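Ruler protein (Pseudomonas aeruginosa, PDB 5CUK) probably acts as the molecular ruler that senses needle length in type III secretion, the present chain being its C-terminal substrate-specificity switch (SS) domain. Local coordinates at residues Pro10-Val21 and Val40-Val50; His54-Ala65 and Gln91-Gln100. All coordinates share one frame; numbering follows the deposited sequence.

Overall arrangement
From the N terminus, helix 11-29 comes first, and contact 1 closes the loop when, 18 residues after segment 10-21, segment 40-50 of the hairpin formed by strands 35-42 and 46-54 comes to lie against the helix. Contact 2 opens only after contact 1 has closed, so the two follow in series with neither nesting nor crossing: its 25 intervening residues hold helices 67-75 and 77-87 and return the chain to strand 93-99 beside strand 59-65. Strands 46-54 and 59-65 are sheet neighbours and join the contacts, with Glu49 N probably hydrogen-bonded to Ser64 O at 2.8 Å. The contact centres lie about 16 Å apart, on opposite sides of the chain's centre.

Contact 1: Pro10-Val21 and Val40-Val50; sequences PLADLARLLDAV and VRLPQLGAVEV
Helix 11-21 lies over the hairpin 40-50, its axis 8.5 Å from that of strand 40-42 and nearly antiparallel to it at 164°, while strand 46-50 runs at 31° to the helix. At the turn between the strands, Asp13 OD1 accepts two backbone N-H groups: Leu45 N lies 3.0 Å from Asp13 OD1, nearly head-on to the carboxylate C-O bond, and Gln44 N, 3.2 Å from Asp13 OD1, meets this oxygen on its syn lone pair. With CG beside the backbone N (chi1 -66°), the side chain can reach the turn, where Leu45 CD1 lies against it and the Pro43 ring slides past it in the opposite direction. One oxygen thus ties two successive amides of the turn to the first helical turn.

Farther along, Arg16 lays its aliphatic part over the strand. CG meets Leu42 CD2 at 3.8 Å, and NE passes 3.5 Å from Val40 CG1; the bend at chi2 turns the guanidinium along the helix, where NH1 forms a salt bridge with Asp19 OD2 at 2.9 Å. Toward Val21 the side chains that meet are apolar: Ala20 CB sits 3.6 Å from Val40 CG2, and the two methyls of Val50 divide their contacts, CG2 meeting Leu17 CD1 and CG1 meeting Val21 CG2 at 3.9 Å.

The contact packs helix 11-29 on the first two strands of the mixed four-stranded sheet of this FliK-family domain; around it, Leu14 and Leu18 pack against helix 77-87, Val21 touches Leu84 of that helix and Ile61 of strand 59-65, and Leu45 leans on Leu72 and Leu73 of helix 67-75.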
loop_
_atom_site.group_PDB
_atom_site.type_symbol
_atom_site.label_atom_id
_atom_site.label_comp_id
_atom_site.label_asym_id
_atom_site.label_seq_id
_atom_site.Cartn_x
_atom_site.Cartn_y
_atom_site.Cartn_z
ATOM N N PRO A 10 -5.895 -5.888 11.614
ATOM C CA PRO A 10 -5.818 -5.178 12.893
ATOM C C PRO A 10 -5.710 -3.685 12.630
ATOM O O PRO A 10 -4.913 -3.327 11.768
ATOM C CB PRO A 10 -4.535 -5.708 13.524
ATOM C CG PRO A 10 -4.273 -7.003 12.827
ATOM C CD PRO A 10 -4.762 -6.808 11.428
ATOM N N LEU A 11 -6.460 -2.855 13.358
ATOM C CA LEU A 11 -6.528 -1.413 13.082
ATOM C C LEU A 11 -5.170 -0.753 13.051
ATOM O O LEU A 11 -4.913 0.083 12.188
ATOM C CB LEU A 11 -7.400 -0.698 14.120
ATOM C CG LEU A 11 -8.018 0.633 13.689
ATOM C CD1 LEU A 11 -8.794 0.436 12.424
ATOM C CD2 LEU A 11 -8.940 1.179 14.800
ATOM N N ALA A 12 -4.303 -1.125 13.991
ATOM C CA ALA A 12 -3.008 -0.462 14.121
ATOM C C ALA A 12 -2.150 -0.720 12.896
ATOM O O ALA A 12 -1.282 0.086 12.561
ATOM C CB ALA A 12 -2.301 -0.924 15.378
ATOM N N ASP A 13 -2.416 -1.834 12.220
ATOM C CA ASP A 13 -1.710 -2.184 10.994
ATOM C C ASP A 13 -2.273 -1.428 9.784
ATOM O O ASP A 13 -1.507 -0.853 9.002
ATOM C CB ASP A 13 -1.759 -3.701 10.764
ATOM C CG ASP A 13 -0.976 -4.479 11.846
ATOM O OD1 ASP A 13 0.078 -5.073 11.541
ATOM O OD2 ASP A 13 -1.374 -4.429 13.024
ATOM N N LEU A 14 -3.599 -1.435 9.640
ATOM C CA LEU A 14 -4.268 -0.597 8.652
ATOM C C LEU A 14 -3.793 0.830 8.775
ATOM O O LEU A 14 -3.338 1.430 7.804
ATOM C CB LEU A 14 -5.780 -0.649 8.823
ATOM C CG LEU A 14 -6.579 0.242 7.892
ATOM C CD1 LEU A 14 -6.237 -0.121 6.477
ATOM C CD2 LEU A 14 -8.065 0.055 8.132
ATOM N N ALA A 15 -3.868 1.368 9.988
ATOM C CA ALA A 15 -3.440 2.742 10.221
ATOM C C ALA A 15 -2.009 3.008 9.711
ATOM O O ALA A 15 -1.788 3.963 8.969
ATOM C CB ALA A 15 -3.558 3.079 11.708
ATOM N N ARG A 16 -1.047 2.171 10.074
ATOM C CA ARG A 16 0.346 2.457 9.759
ATOM C C ARG A 16 0.548 2.311 8.257
ATOM O O ARG A 16 1.216 3.124 7.623
ATOM C CB ARG A 16 1.289 1.548 10.547
ATOM C CG ARG A 16 2.779 1.707 10.182
ATOM C CD ARG A 16 3.491 2.910 10.848
ATOM N NE ARG A 16 4.711 3.291 10.109
ATOM C CZ ARG A 16 4.793 4.328 9.269
ATOM N NH1 ARG A 16 3.746 5.115 9.081
ATOM N NH2 ARG A 16 5.922 4.594 8.615
ATOM N N LEU A 17 -0.096 1.304 7.693
ATOM C CA LEU A 17 -0.052 1.057 6.279
ATOM C C LEU A 17 -0.577 2.249 5.470
ATOM O O LEU A 17 0.072 2.696 4.506
ATOM C CB LEU A 17 -0.842 -0.202 5.958
ATOM C CG LEU A 17 -0.648 -0.794 4.582
ATOM C CD1 LEU A 17 0.792 -0.657 4.129
ATOM C CD2 LEU A 17 -1.041 -2.222 4.624
ATOM N N LEU A 18 -1.738 2.771 5.867
ATOM C CA LEU A 18 -2.359 3.885 5.167
ATOM C C LEU A 18 -1.457 5.100 5.231
ATOM O O LEU A 18 -1.205 5.735 4.221
ATOM C CB LEU A 18 -3.743 4.207 5.747
ATOM C CG LEU A 18 -4.878 3.195 5.480
ATOM C CD1 LEU A 18 -6.215 3.732 5.960
ATOM C CD2 LEU A 18 -5.007 2.875 3.975
ATOM N N ASP A 19 -0.982 5.429 6.424
ATOM C CA ASP A 19 -0.011 6.491 6.586
ATOM C C ASP A 19 1.241 6.295 5.679
ATOM O O ASP A 19 1.670 7.220 4.987
ATOM C CB ASP A 19 0.380 6.585 8.053
ATOM C CG ASP A 19 1.253 7.785 8.352
ATOM O OD1 ASP A 19 0.950 8.911 7.895
ATOM O OD2 ASP A 19 2.252 7.598 9.067
ATOM N N ALA A 20 1.802 5.088 5.652
ATOM C CA ALA A 20 2.973 4.815 4.802
ATOM C C ALA A 20 2.691 5.043 3.299
ATOM O O ALA A 20 3.438 5.743 2.628
ATOM C CB ALA A 20 3.463 3.392 5.035
ATOM N N VAL A 21 1.612 4.442 2.801
ATOM C CA VAL A 21 1.206 4.586 1.419
ATOM C C VAL A 21 1.064 6.057 1.100
ATOM O O VAL A 21 1.451 6.519 0.026
ATOM C CB VAL A 21 -0.118 3.841 1.128
ATOM C CG1 VAL A 21 -0.609 4.169 -0.225
ATOM C CG2 VAL A 21 0.089 2.331 1.233
ATOM N N VAL A 40 8.344 -0.627 5.747
ATOM C CA VAL A 40 7.591 -0.275 6.936
ATOM C C VAL A 40 7.452 -1.472 7.886
ATOM O O VAL A 40 7.223 -2.577 7.428
ATOM C CB VAL A 40 6.195 0.209 6.555
ATOM C CG1 VAL A 40 5.559 0.896 7.723
ATOM C CG2 VAL A 40 6.282 1.137 5.334
ATOM N N ARG A 41 7.593 -1.256 9.193
ATOM C CA ARG A 41 7.217 -2.298 10.152
ATOM C C ARG A 41 5.754 -2.108 10.531
ATOM O O ARG A 41 5.325 -1.029 10.966
ATOM C CB ARG A 41 8.104 -2.292 11.411
ATOM C CG ARG A 41 8.277 -0.915 12.049
ATOM C CD ARG A 41 8.517 -0.977 13.574
ATOM N NE ARG A 41 8.797 0.355 14.121
ATOM C CZ ARG A 41 8.309 0.819 15.272
ATOM N NH1 ARG A 41 7.518 0.056 16.019
ATOM N NH2 ARG A 41 8.613 2.049 15.677
ATOM N N LEU A 42 4.967 -3.142 10.298
ATOM C CA LEU A 42 3.607 -3.142 10.801
ATOM C C LEU A 42 3.659 -3.874 12.147
ATOM O O LEU A 42 4.393 -4.854 12.282
ATOM C CB LEU A 42 2.652 -3.779 9.788
ATOM C CG LEU A 42 2.735 -3.122 8.397
ATOM C CD1 LEU A 42 1.868 -3.859 7.411
ATOM C CD2 LEU A 42 2.348 -1.647 8.444
ATOM N N PRO A 43 2.938 -3.365 13.162
ATOM C CA PRO A 43 3.092 -3.877 14.525
ATOM C C PRO A 43 2.985 -5.386 14.581
ATOM O O PRO A 43 3.857 -6.032 15.169
ATOM C CB PRO A 43 1.936 -3.230 15.277
ATOM C CG PRO A 43 1.638 -2.014 14.541
ATOM C CD PRO A 43 1.912 -2.314 13.096
ATOM N N GLN A 44 1.958 -5.960 13.965
ATOM C CA GLN A 44 1.876 -7.406 14.044
ATOM C C GLN A 44 2.227 -8.048 12.712
ATOM O O GLN A 44 2.764 -9.144 12.707
ATOM C CB GLN A 44 0.493 -7.863 14.547
ATOM C CG GLN A 44 0.240 -7.573 16.049
ATOM C CD GLN A 44 1.230 -8.261 16.988
ATOM O OE1 GLN A 44 1.725 -9.354 16.705
ATOM N NE2 GLN A 44 1.519 -7.616 18.113
ATOM N N LEU A 45 2.001 -7.366 11.596
ATOM C CA LEU A 45 2.291 -8.001 10.313
ATOM C C LEU A 45 3.771 -8.044 9.912
ATOM O O LEU A 45 4.129 -8.710 8.934
ATOM C CB LEU A 45 1.496 -7.325 9.199
ATOM C CG LEU A 45 0.170 -8.009 8.856
ATOM C CD1 LEU A 45 -0.889 -7.746 9.921
ATOM C CD2 LEU A 45 -0.292 -7.532 7.497
ATOM N N GLY A 46 4.631 -7.358 10.655
ATOM C CA GLY A 46 6.063 -7.435 10.394
ATOM C C GLY A 46 6.575 -6.436 9.372
ATOM O O GLY A 46 5.953 -5.397 9.127
ATOM N N ALA A 47 7.725 -6.734 8.777
ATOM C CA ALA A 47 8.288 -5.850 7.759
ATOM C C ALA A 47 7.629 -6.053 6.404
ATOM O O ALA A 47 7.536 -7.159 5.877
ATOM C CB ALA A 47 9.782 -6.038 7.639
ATOM N N VAL A 48 7.209 -4.933 5.846
ATOM C CA VAL A 48 6.428 -4.863 4.645
ATOM C C VAL A 48 7.105 -3.805 3.702
ATOM O O VAL A 48 7.622 -2.790 4.170
ATOM C CB VAL A 48 4.992 -4.502 5.055
ATOM C CG1 VAL A 48 4.436 -3.365 4.287
ATOM C CG2 VAL A 48 4.104 -5.695 5.010
ATOM N N GLU A 49 7.152 -4.064 2.398
ATOM C CA GLU A 49 7.623 -3.068 1.445
ATOM C C GLU A 49 6.446 -2.424 0.746
ATOM O O GLU A 49 5.579 -3.130 0.236
ATOM C CB GLU A 49 8.559 -3.700 0.410
ATOM C CG GLU A 49 9.293 -2.675 -0.446
ATOM C CD GLU A 49 10.407 -1.936 0.330
ATOM O OE1 GLU A 49 10.816 -2.406 1.429
ATOM O OE2 GLU A 49 10.854 -0.883 -0.167
ATOM N N VAL A 50 6.405 -1.091 0.714
ATOM C CA VAL A 50 5.385 -0.382 -0.040
ATOM C C VAL A 50 5.990 0.213 -1.307
ATOM O O VAL A 50 6.957 0.908 -1.239
ATOM C CB VAL A 50 4.760 0.742 0.780
ATOM C CG1 VAL A 50 3.707 1.464 -0.036
ATOM C CG2 VAL A 50 4.148 0.180 2.034
#

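Contact 2: His54-Ala65 and Gln91-Gln100; sequences HGHGQLQIEISA and QPVQLTFNQQ
Parallel pairing of strand 59-65 with the outermost strand 93-99 forms this contact, with the segment axes 4.5 Å apart and 26° from parallel. Backbone bonds alternate in direction: Leu59 N to Pro92 O, Gln94 N to Leu59 O, then Ile61 N to Gln94 O at 2.8 Å with an N-H...O angle of 173°. The last, Gln100 N to Ala65 O, is clearly bent and its donor comes from above the carbonyl plane. Because helices 67-75 and 77-87 link the two strands, this is a beta-alpha-beta crossover, and the face bearing Leu59, Ile61, Ile63, Val93, Leu95 and Phe97 turns to the helices. There Ile61 CD1 meets Val93 CG1 at 4.1 Å, and Ile63 lies alongside Phe97, its CB 4.0 Å from CD1 of the ring. Leu95 packs on Leu80 and Leu84 of helix 77-87.

The other face is polar. Glu62, extended beyond CG, stacks its carboxylate over the Asn98 amide with the planes 18° apart, while its CB lies 3.3 Å from Thr96 OG1. Asn98 ND2 gives a weak bond to Ser64 OG at 3.5 Å. A water accepts from Gln60 NE2 at 2.9 Å and donates weakly to Gln94 OE1.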
loop_
_atom_site.group_PDB
_atom_site.type_symbol
_atom_site.label_atom_id
_atom_site.label_comp_id
_atom_site.label_asym_id
_atom_site.label_seq_id
_atom_site.Cartn_x
_atom_site.Cartn_y
_atom_site.Cartn_z
ATOM N N HIS A 54 3.153 6.018 -10.050
ATOM C CA HIS A 54 2.233 7.019 -10.466
ATOM C C HIS A 54 2.229 7.130 -11.983
ATOM O O HIS A 54 3.150 7.682 -12.554
ATOM C CB HIS A 54 2.653 8.306 -9.792
ATOM C CG HIS A 54 1.896 9.499 -10.249
ATOM N ND1 HIS A 54 2.465 10.747 -10.339
ATOM C CD2 HIS A 54 0.611 9.625 -10.650
ATOM C CE1 HIS A 54 1.546 11.612 -10.752
ATOM N NE2 HIS A 54 0.418 10.953 -10.947
ATOM N N GLY A 55 1.192 6.592 -12.617
ATOM C CA GLY A 55 1.061 6.560 -14.074
ATOM C C GLY A 55 -0.120 7.461 -14.484
ATOM O O GLY A 55 -0.735 8.095 -13.598
ATOM N N HIS A 56 -0.438 7.590 -15.769
ATOM C CA HIS A 56 -1.387 8.633 -16.087
ATOM C C HIS A 56 -2.854 8.255 -15.875
ATOM O O HIS A 56 -3.613 9.012 -15.241
ATOM C CB HIS A 56 -1.170 9.145 -17.508
ATOM C CG HIS A 56 0.200 9.702 -17.730
ATOM N ND1 HIS A 56 0.451 11.068 -17.850
ATOM C CD2 HIS A 56 1.409 9.102 -17.848
ATOM C CE1 HIS A 56 1.737 11.265 -18.023
ATOM N NE2 HIS A 56 2.349 10.083 -18.032
ATOM N N GLY A 57 -3.273 7.094 -16.352
ATOM C CA GLY A 57 -4.643 6.674 -16.066
ATOM C C GLY A 57 -4.864 5.930 -14.752
ATOM O O GLY A 57 -5.949 5.413 -14.545
ATOM N N GLN A 58 -3.859 5.886 -13.875
ATOM C CA GLN A 58 -3.929 5.063 -12.642
ATOM C C GLN A 58 -2.760 5.232 -11.677
ATOM O O GLN A 58 -1.654 5.604 -12.071
ATOM C CB GLN A 58 -4.025 3.572 -12.989
ATOM C CG GLN A 58 -2.691 2.893 -13.362
ATOM C CD GLN A 58 -2.135 3.363 -14.705
ATOM O OE1 GLN A 58 -2.782 3.238 -15.751
ATOM N NE2 GLN A 58 -0.925 3.896 -14.677
ATOM N N LEU A 59 -3.007 4.938 -10.404
ATOM C CA LEU A 59 -1.943 4.898 -9.433
ATOM C C LEU A 59 -1.845 3.495 -8.902
ATOM O O LEU A 59 -2.805 2.981 -8.325
ATOM C CB LEU A 59 -2.175 5.879 -8.307
ATOM C CG LEU A 59 -1.156 5.688 -7.171
ATOM C CD1 LEU A 59 0.147 6.413 -7.496
ATOM C CD2 LEU A 59 -1.712 6.137 -5.821
ATOM N N GLN A 60 -0.686 2.876 -9.127
ATOM C CA GLN A 60 -0.426 1.492 -8.742
ATOM C C GLN A 60 0.252 1.401 -7.396
ATOM O O GLN A 60 1.238 2.089 -7.156
ATOM C CB GLN A 60 0.441 0.806 -9.790
ATOM C CG GLN A 60 -0.318 0.447 -11.035
ATOM C CD GLN A 60 0.588 -0.067 -12.115
ATOM O OE1 GLN A 60 1.502 0.619 -12.541
ATOM N NE2 GLN A 60 0.376 -1.300 -12.528
ATOM N N ILE A 61 -0.280 0.538 -6.524
ATOM C CA ILE A 61 0.262 0.315 -5.169
ATOM C C ILE A 61 0.476 -1.173 -4.997
ATOM O O ILE A 61 -0.446 -1.971 -5.186
ATOM C CB ILE A 61 -0.678 0.846 -4.066
ATOM C CG1 ILE A 61 -0.899 2.340 -4.258
ATOM C CG2 ILE A 61 -0.133 0.540 -2.631
ATOM C CD1 ILE A 61 -2.073 2.880 -3.541
ATOM N N GLU A 62 1.705 -1.542 -4.678
ATOM C CA GLU A 62 2.058 -2.926 -4.411
ATOM C C GLU A 62 2.662 -3.084 -3.010
ATOM O O GLU A 62 3.554 -2.334 -2.612
ATOM C CB GLU A 62 3.024 -3.426 -5.468
ATOM C CG GLU A 62 3.433 -4.869 -5.313
ATOM C CD GLU A 62 4.578 -5.186 -6.240
ATOM O OE1 GLU A 62 4.325 -5.726 -7.339
ATOM O OE2 GLU A 62 5.740 -4.866 -5.881
ATOM N N ILE A 63 2.111 -4.032 -2.250
ATOM C CA ILE A 63 2.600 -4.348 -0.925
ATOM C C ILE A 63 3.279 -5.711 -0.968
ATOM O O ILE A 63 2.712 -6.682 -1.466
ATOM C CB ILE A 63 1.481 -4.402 0.140
ATOM C CG1 ILE A 63 0.477 -3.257 -0.034
ATOM C CG2 ILE A 63 2.090 -4.430 1.507
ATOM C CD1 ILE A 63 1.109 -1.868 0.008
ATOM N N SER A 64 4.493 -5.759 -0.445
ATOM C CA SER A 64 5.280 -6.969 -0.414
ATOM C C SER A 64 5.453 -7.330 1.045
ATOM O O SER A 64 5.761 -6.463 1.881
ATOM C CB SER A 64 6.628 -6.772 -1.105
ATOM O OG SER A 64 6.426 -6.304 -2.424
ATOM N N ALA A 65 5.227 -8.608 1.351
ATOM C CA ALA A 65 5.219 -9.069 2.733
ATOM C C ALA A 65 5.559 -10.554 2.865
ATOM O O ALA A 65 5.588 -11.285 1.884
ATOM C CB ALA A 65 3.856 -8.802 3.353
ATOM N N GLN A 91 -7.201 9.535 -9.042
ATOM C CA GLN A 91 -7.124 8.488 -10.061
ATOM C C GLN A 91 -7.574 7.144 -9.517
ATOM O O GLN A 91 -7.528 6.923 -8.304
ATOM C CB GLN A 91 -5.707 8.307 -10.595
ATOM C CG GLN A 91 -4.801 9.504 -10.594
ATOM C CD GLN A 91 -3.424 9.104 -11.062
ATOM O OE1 GLN A 91 -3.193 8.890 -12.259
ATOM N NE2 GLN A 91 -2.507 8.931 -10.114
ATOM N N PRO A 92 -7.995 6.235 -10.408
ATOM C CA PRO A 92 -8.234 4.853 -9.997
ATOM C C PRO A 92 -6.987 4.253 -9.362
ATOM O O PRO A 92 -5.872 4.452 -9.859
ATOM C CB PRO A 92 -8.571 4.150 -11.314
ATOM C CG PRO A 92 -9.184 5.204 -12.139
ATOM C CD PRO A 92 -8.397 6.457 -11.808
ATOM N N VAL A 93 -7.175 3.540 -8.251
ATOM C CA VAL A 93 -6.076 2.866 -7.578
ATOM C C VAL A 93 -6.033 1.405 -8.035
ATOM O O VAL A 93 -7.062 0.777 -8.185
ATOM C CB VAL A 93 -6.214 2.948 -6.026
ATOM C CG1 VAL A 93 -5.568 1.734 -5.352
ATOM C CG2 VAL A 93 -5.624 4.270 -5.505
ATOM N N GLN A 94 -4.845 0.873 -8.274
ATOM C CA GLN A 94 -4.704 -0.533 -8.575
ATOM C C GLN A 94 -3.792 -1.137 -7.522
ATOM O O GLN A 94 -2.628 -0.748 -7.394
ATOM C CB GLN A 94 -4.164 -0.742 -9.977
ATOM C CG GLN A 94 -4.965 0.057 -11.025
ATOM C CD GLN A 94 -4.640 -0.320 -12.478
ATOM O OE1 GLN A 94 -3.879 -1.262 -12.737
ATOM N NE2 GLN A 94 -5.242 0.403 -13.425
ATOM N N LEU A 95 -4.359 -2.067 -6.754
ATOM C CA LEU A 95 -3.713 -2.687 -5.601
ATOM C C LEU A 95 -3.237 -4.083 -5.919
ATOM O O LEU A 95 -3.998 -4.897 -6.403
ATOM C CB LEU A 95 -4.679 -2.749 -4.414
ATOM C CG LEU A 95 -4.138 -3.484 -3.191
ATOM C CD1 LEU A 95 -2.962 -2.726 -2.610
ATOM C CD2 LEU A 95 -5.227 -3.706 -2.133
ATOM N N THR A 96 -1.967 -4.351 -5.663
ATOM C CA THR A 96 -1.424 -5.680 -5.860
ATOM C C THR A 96 -0.534 -6.118 -4.671
ATOM O O THR A 96 -0.041 -5.271 -3.904
ATOM C CB THR A 96 -0.605 -5.749 -7.148
ATOM O OG1 THR A 96 0.430 -4.771 -7.077
ATOM C CG2 THR A 96 -1.473 -5.442 -8.367
ATOM N N PHE A 97 -0.332 -7.433 -4.540
ATOM C CA PHE A 97 0.497 -8.015 -3.482
ATOM C C PHE A 97 1.651 -8.855 -4.031
ATOM O O PHE A 97 1.541 -9.489 -5.074
ATOM C CB PHE A 97 -0.368 -8.851 -2.546
ATOM C CG PHE A 97 -1.474 -8.080 -1.937
ATOM C CD1 PHE A 97 -1.209 -7.107 -0.992
ATOM C CD2 PHE A 97 -2.783 -8.288 -2.332
ATOM C CE1 PHE A 97 -2.232 -6.349 -0.444
ATOM C CE2 PHE A 97 -3.807 -7.536 -1.785
ATOM C CZ PHE A 97 -3.528 -6.566 -0.839
ATOM N N ASN A 98 2.767 -8.834 -3.319
ATOM C CA ASN A 98 4.013 -9.446 -3.767
ATOM C C ASN A 98 4.633 -10.176 -2.579
ATOM O O ASN A 98 4.336 -9.838 -1.429
ATOM C CB ASN A 98 4.962 -8.362 -4.291
ATOM C CG ASN A 98 6.052 -8.894 -5.218
ATOM O OD1 ASN A 98 5.801 -9.746 -6.075
ATOM N ND2 ASN A 98 7.276 -8.369 -5.055
ATOM N N GLN A 99 5.509 -11.148 -2.832
ATOM C CA GLN A 99 6.215 -11.800 -1.740
ATOM C C GLN A 99 7.566 -11.143 -1.477
ATOM O O GLN A 99 8.232 -10.685 -2.387
ATOM C CB GLN A 99 6.385 -13.293 -2.007
ATOM C CG GLN A 99 6.200 -14.102 -0.722
ATOM C CD GLN A 99 6.649 -15.556 -0.849
ATOM O OE1 GLN A 99 6.119 -16.315 -1.666
ATOM N NE2 GLN A 99 7.600 -15.960 -0.008
ATOM N N GLN A 100 7.958 -11.100 -0.205
ATOM C CA GLN A 100 9.090 -10.277 0.219
ATOM C C GLN A 100 10.351 -10.477 -0.628
ATOM O O GLN A 100 10.745 -9.589 -1.402
ATOM C CB GLN A 100 9.394 -10.552 1.698
ATOM C CG GLN A 100 10.280 -9.495 2.377
ATOM C CD GLN A 100 9.722 -8.068 2.266
ATOM O OE1 GLN A 100 9.878 -7.390 1.232
ATOM N NE2 GLN A 100 9.073 -7.604 3.339
HETATM O O HOH W 1 -1.416 -3.006 -10.984
#